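PDB 6HBE: copper-containing nitrite reductase from Thermus scotoductus, which probably catalyses the reduction of nitrite to nitric oxide at bound copper, using electrons supplied by a c-type cytochrome. Local coordinates for residues 351-356 and 388-393; 374-379 and 408-413. All blocks are in the same frame, centred on the assembly; numbering follows the deposited sequence.

Overall arrangement
From the N terminus, the chain first reaches 351-356, at the end of strand 349-353, then 374-379 at the end of the neighbouring strand 370-375. Contact 1 closes when 388-393 returns to 351-356; contact 2 closes when 408-413, leading into strand 413-417, returns to 374-379. The two closures cross rather than nest, because their segments alternate along the sequence. Their centres lie about 8 Å apart, and two probable backbone hydrogen bonds, G388 N to F379 O and L408 N to H390 O, link the loops directly. In the C-terminal plastocyanin/azurin-family domain they tie two inner strand ends, and the loop entering outer strand 413-417, to the loop carrying a copper ligand.

Contact 1: 351-356 and 388-393; sequences VQMVGN and GRHDAV. With CU (copper (II) ion), chain L.
H390 carries this contact, and its side chain can be followed outward from the backbone. Its CB packs against M353 SD at 3.9 Å. CB points toward 351-356, and CG, anti to the carbonyl carbon and beside the backbone N (chi1 -57°), sets the ring alongside M353 at the end of strand 349-353. On one flank of the ring CD2 lies 3.7 Å from M353 CB, an oblique approach in which the two side chains run antiparallel alongside one another. ND1 binds the copper ion at 2.0 Å. Beyond it, CE1 meets N356 OD1 at 3.3 Å; the oxygen reaches the ring edge in its plane, with amide and imidazole planes 87° apart. The hydrogen bond of that oxygen goes to H120 NE2; its approach to CE1 is a close edge contact. At the tip, NE2 is hydrogen-bonded to D377 OD2, a second-shell carboxylate that would be expected to polarise the imidazole and to fix its rotation about the metal bond. M353, bent at chi2 (134°), carries its CE on to D391 C at 3.7 Å, so one thioether chain spans the ligand and the residue after it. D391 is hydrogen-bonded to S429 OG, next to the ligand C428. With C428, H431 and M434 completing the metal site, this is the His-Cys-His-Met arrangement of a type 1 copper centre in a cupredoxin domain.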
loop_
_atom_site.group_PDB
_atom_site.type_symbol
_atom_site.label_atom_id
_atom_site.label_comp_id
_atom_site.label_asym_id
_atom_site.label_seq_id
_atom_site.Cartn_x
_atom_site.Cartn_y
_atom_site.Cartn_z
ATOM N N VAL C 351 -25.226 2.348 1.276
ATOM C CA VAL C 351 -24.653 2.516 -0.053
ATOM C C VAL C 351 -23.723 3.717 -0.021
ATOM O O VAL C 351 -24.160 4.831 0.262
ATOM C CB VAL C 351 -25.723 2.676 -1.155
ATOM C CG1 VAL C 351 -25.075 2.921 -2.524
ATOM C CG2 VAL C 351 -26.583 1.422 -1.207
ATOM N N GLN C 352 -22.433 3.475 -0.293
ATOM C CA GLN C 352 -21.445 4.564 -0.329
ATOM C C GLN C 352 -21.344 5.183 -1.705
ATOM O O GLN C 352 -21.317 4.469 -2.704
ATOM C CB GLN C 352 -20.052 4.037 0.054
ATOM C CG GLN C 352 -19.949 3.434 1.429
ATOM C CD GLN C 352 -18.518 3.023 1.783
ATOM O OE1 GLN C 352 -17.739 2.654 0.912
ATOM N NE2 GLN C 352 -18.179 3.096 3.051
ATOM N N MET C 353 -21.252 6.511 -1.752
ATOM C CA MET C 353 -20.717 7.219 -2.912
ATOM C C MET C 353 -19.217 7.393 -2.623
ATOM O O MET C 353 -18.862 7.965 -1.612
ATOM C CB MET C 353 -21.374 8.590 -3.088
ATOM C CG MET C 353 -22.885 8.535 -3.320
ATOM S SD MET C 353 -23.739 9.738 -2.278
ATOM C CE MET C 353 -25.307 9.875 -3.177
ATOM N N VAL C 354 -18.360 6.860 -3.498
ATOM C CA VAL C 354 -16.909 6.821 -3.240
ATOM C C VAL C 354 -16.128 6.670 -4.554
ATOM O O VAL C 354 -16.412 5.785 -5.357
ATOM C CB VAL C 354 -16.550 5.732 -2.181
ATOM C CG1 VAL C 354 -17.054 4.347 -2.556
ATOM C CG2 VAL C 354 -15.036 5.683 -1.886
ATOM N N GLY C 355 -15.142 7.549 -4.774
ATOM C CA GLY C 355 -14.390 7.566 -6.043
ATOM C C GLY C 355 -15.263 7.667 -7.287
ATOM O O GLY C 355 -15.035 6.955 -8.264
ATOM N N ASN C 356 -16.269 8.565 -7.248
ATOM C CA ASN C 356 -17.258 8.719 -8.332
ATOM C C ASN C 356 -17.870 7.376 -8.734
ATOM O O ASN C 356 -17.910 7.022 -9.916
ATOM C CB ASN C 356 -16.673 9.449 -9.549
ATOM C CG ASN C 356 -16.411 10.929 -9.302
ATOM O OD1 ASN C 356 -16.422 11.421 -8.168
ATOM N ND2 ASN C 356 -16.195 11.660 -10.379
ATOM N N GLY C 388 -16.774 16.584 -5.760
ATOM C CA GLY C 388 -17.085 15.251 -5.246
ATOM C C GLY C 388 -18.388 15.163 -4.463
ATOM O O GLY C 388 -18.621 14.153 -3.780
ATOM N N ARG C 389 -19.235 16.209 -4.535
ATOM C CA ARG C 389 -20.644 16.077 -4.192
ATOM C C ARG C 389 -21.339 15.126 -5.147
ATOM O O ARG C 389 -20.980 15.051 -6.319
ATOM C CB ARG C 389 -21.368 17.436 -4.240
ATOM C CG ARG C 389 -21.120 18.340 -3.052
ATOM C CD ARG C 389 -22.034 19.588 -3.041
ATOM N NE ARG C 389 -22.124 20.196 -4.372
ATOM C CZ ARG C 389 -21.257 21.057 -4.931
ATOM N NH1 ARG C 389 -20.191 21.516 -4.282
ATOM N NH2 ARG C 389 -21.482 21.496 -6.173
ATOM N N HIS C 390 -22.321 14.399 -4.637
ATOM C CA HIS C 390 -23.103 13.429 -5.405
ATOM C C HIS C 390 -24.559 13.420 -4.973
ATOM O O HIS C 390 -24.884 13.761 -3.816
ATOM C CB HIS C 390 -22.594 11.991 -5.209
ATOM C CG HIS C 390 -21.159 11.821 -5.553
ATOM N ND1 HIS C 390 -20.698 11.950 -6.843
ATOM C CD2 HIS C 390 -20.075 11.586 -4.778
ATOM C CE1 HIS C 390 -19.385 11.780 -6.852
ATOM N NE2 HIS C 390 -18.981 11.553 -5.614
ATOM N N ASP C 391 -25.414 12.962 -5.897
ATOM C CA ASP C 391 -26.782 12.567 -5.580
ATOM C C ASP C 391 -27.042 11.211 -6.202
ATOM O O ASP C 391 -26.147 10.608 -6.845
ATOM C CB ASP C 391 -27.807 13.664 -6.008
ATOM C CG ASP C 391 -27.893 13.888 -7.542
ATOM O OD1 ASP C 391 -27.504 13.015 -8.352
ATOM O OD2 ASP C 391 -28.413 14.959 -7.953
ATOM N N ALA C 392 -28.256 10.698 -5.998
ATOM C CA ALA C 392 -28.699 9.488 -6.670
ATOM C C ALA C 392 -30.114 9.761 -7.226
ATOM O O ALA C 392 -30.991 10.129 -6.446
ATOM C CB ALA C 392 -28.729 8.324 -5.695
ATOM N N VAL C 393 -30.302 9.580 -8.542
ATOM C CA VAL C 393 -31.580 9.877 -9.266
ATOM C C VAL C 393 -31.961 8.680 -10.165
ATOM O O VAL C 393 -31.184 8.259 -11.037
ATOM C CB VAL C 393 -31.488 11.188 -10.110
ATOM C CG1 VAL C 393 -30.920 12.342 -9.296
ATOM C CG2 VAL C 393 -30.632 11.035 -11.366
HETATM CU CU CU L . -21.603 12.397 -8.627
#

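Contact 2: 374-379 and 408-413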
loop_
_atom_site.group_PDB
_atom_site.type_symbol
_atom_site.label_atom_id
_atom_site.label_comp_id
_atom_site.label_asym_id
_atom_site.label_seq_id
_atom_site.Cartn_x
_atom_site.Cartn_y
_atom_site.Cartn_z
ATOM N N VAL C 374 -24.506 7.362 1.860
ATOM C CA VAL C 374 -23.524 8.242 2.546
ATOM C C VAL C 374 -22.443 8.651 1.554
ATOM O O VAL C 374 -21.962 7.816 0.801
ATOM C CB VAL C 374 -22.917 7.559 3.820
ATOM C CG1 VAL C 374 -22.190 6.252 3.492
ATOM C CG2 VAL C 374 -21.966 8.507 4.544
ATOM N N ASN C 375 -22.069 9.929 1.533
ATOM C CA ASN C 375 -21.021 10.386 0.645
ATOM C C ASN C 375 -19.656 10.299 1.338
ATOM O O ASN C 375 -19.366 11.088 2.232
ATOM C CB ASN C 375 -21.271 11.806 0.109
ATOM C CG ASN C 375 -20.334 12.171 -1.043
ATOM O OD1 ASN C 375 -19.478 11.369 -1.454
ATOM N ND2 ASN C 375 -20.467 13.375 -1.557
ATOM N N GLU C 376 -18.833 9.351 0.891
ATOM C CA GLU C 376 -17.459 9.191 1.411
ATOM C C GLU C 376 -16.432 10.030 0.630
ATOM O O GLU C 376 -15.315 10.236 1.122
ATOM C CB GLU C 376 -17.037 7.711 1.431
ATOM C CG GLU C 376 -17.651 6.853 2.531
ATOM C CD GLU C 376 -17.374 7.334 3.979
ATOM O OE1 GLU C 376 -16.447 8.148 4.265
ATOM O OE2 GLU C 376 -18.098 6.884 4.894
ATOM N N ASP C 377 -16.778 10.558 -0.548
ATOM C CA ASP C 377 -15.845 11.479 -1.219
ATOM C C ASP C 377 -15.720 12.724 -0.343
ATOM O O ASP C 377 -16.690 13.123 0.323
ATOM C CB ASP C 377 -16.267 11.816 -2.663
ATOM C CG ASP C 377 -15.801 10.767 -3.700
ATOM O OD1 ASP C 377 -14.767 10.072 -3.483
ATOM O OD2 ASP C 377 -16.471 10.633 -4.756
ATOM N N VAL C 378 -14.512 13.301 -0.310
ATOM C CA VAL C 378 -14.116 14.311 0.668
ATOM C C VAL C 378 -14.160 15.746 0.114
ATOM O O VAL C 378 -14.566 16.650 0.847
ATOM C CB VAL C 378 -12.702 13.990 1.253
ATOM C CG1 VAL C 378 -12.388 14.858 2.474
ATOM C CG2 VAL C 378 -12.646 12.536 1.668
ATOM N N PHE C 379 -13.758 15.949 -1.150
ATOM C CA PHE C 379 -13.742 17.277 -1.795
ATOM C C PHE C 379 -15.158 17.646 -2.288
ATOM O O PHE C 379 -15.603 17.163 -3.325
ATOM C CB PHE C 379 -12.755 17.291 -2.972
ATOM C CG PHE C 379 -12.485 18.664 -3.554
ATOM C CD1 PHE C 379 -13.344 19.237 -4.484
ATOM C CD2 PHE C 379 -11.330 19.340 -3.233
ATOM C CE1 PHE C 379 -13.074 20.479 -5.036
ATOM C CE2 PHE C 379 -11.034 20.574 -3.796
ATOM C CZ PHE C 379 -11.911 21.154 -4.699
ATOM N N LEU C 408 -25.359 15.513 -1.715
ATOM C CA LEU C 408 -24.702 15.287 -0.415
ATOM C C LEU C 408 -23.237 15.730 -0.479
ATOM O O LEU C 408 -22.508 15.365 -1.427
ATOM C CB LEU C 408 -24.765 13.814 -0.066
ATOM C CG LEU C 408 -26.160 13.175 0.024
ATOM C CD1 LEU C 408 -26.025 11.703 0.390
ATOM C CD2 LEU C 408 -27.036 13.900 1.053
ATOM N N GLY C 409 -22.845 16.538 0.502
ATOM C CA GLY C 409 -21.429 16.850 0.792
ATOM C C GLY C 409 -20.774 15.715 1.601
ATOM O O GLY C 409 -21.406 14.686 1.910
ATOM N N HIS C 410 -19.520 15.908 1.994
ATOM C CA HIS C 410 -18.785 14.836 2.670
ATOM C C HIS C 410 -19.417 14.422 3.991
ATOM O O HIS C 410 -19.711 15.262 4.824
ATOM C CB HIS C 410 -17.351 15.234 2.959
ATOM C CG HIS C 410 -16.621 14.184 3.724
ATOM N ND1 HIS C 410 -16.401 12.925 3.210
ATOM C CD2 HIS C 410 -16.147 14.163 4.992
ATOM C CE1 HIS C 410 -15.779 12.189 4.116
ATOM N NE2 HIS C 410 -15.616 12.916 5.205
ATOM N N GLY C 411 -19.625 13.133 4.178
ATOM C CA GLY C 411 -20.168 12.631 5.418
ATOM C C GLY C 411 -21.645 12.934 5.637
ATOM O O GLY C 411 -22.140 12.642 6.746
ATOM N N GLU C 412 -22.332 13.510 4.629
ATOM C CA GLU C 412 -23.801 13.723 4.697
ATOM C C GLU C 412 -24.502 12.464 4.269
ATOM O O GLU C 412 -23.939 11.652 3.525
ATOM C CB GLU C 412 -24.257 14.929 3.879
ATOM C CG GLU C 412 -23.703 16.226 4.448
ATOM C CD GLU C 412 -24.168 17.487 3.738
ATOM O OE1 GLU C 412 -24.573 17.437 2.563
ATOM O OE2 GLU C 412 -24.076 18.566 4.358
ATOM N N ARG C 413 -25.734 12.281 4.751
ATOM C CA ARG C 413 -26.455 10.999 4.640
ATOM C C ARG C 413 -27.915 11.203 4.199
ATOM O O ARG C 413 -28.515 12.224 4.507
ATOM C CB ARG C 413 -26.450 10.248 5.978
ATOM C CG ARG C 413 -25.061 9.948 6.550
ATOM C CD ARG C 413 -25.058 9.471 7.998
ATOM N NE ARG C 413 -23.665 9.352 8.428
ATOM C CZ ARG C 413 -22.885 8.278 8.278
ATOM N NH1 ARG C 413 -23.345 7.131 7.770
ATOM N NH2 ARG C 413 -21.614 8.361 8.672
#
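The tightly packed part of this contact centres on N375 and H410. N375 N donates to E412 O and G411 N returns to N375 O at 2.8 Å, both nearly along the C=O axes, so the backbone of N375 is gripped at both ends. Its CG is anti to the backbone N (chi1 -168°), which sends the amide across to the loop; ND2 donates to L408 O at 2.9 Å from above that carbonyl plane and is also hydrogen-bonded to G388 O. OD1 accepts from D377 N at 3.0 Å, an Asx turn that bends the chain as it leaves the strand. An alanine here would remove the whole amide and would probably loosen both the L408 loop and the turn that positions D377. The H410 imidazole, with CG anti to the backbone N, donates from ND1 to D377 O at 2.9 Å; the acceptor lies near the ring plane, while the donor stands above the carbonyl plane. V378 lies beside the ring, its CG1 over one face, and Y177 of the second subunit is hydrogen-bonded to NE2. V374 and R413 form a packed antiparallel non-hydrogen-bonded pair at the subunit interface, V374 CG2 lying over one guanidinium face, 3.8 Å from R413 NH1. That charge is shared between E372 and E322 of the second subunit. The loose side is the partly exposed E412: its chain, extended at chi2, reaches OE1 to G409 N, 2.8 Å away, bracing the type II turn G409-E412. The contact thus joins the end of strand 370-375 to the turn before strand 413-417 in a cupredoxin domain, and its Asx turn positions D377, the second-shell carboxylate beside H390, which also accepts from G355 N and N356 N.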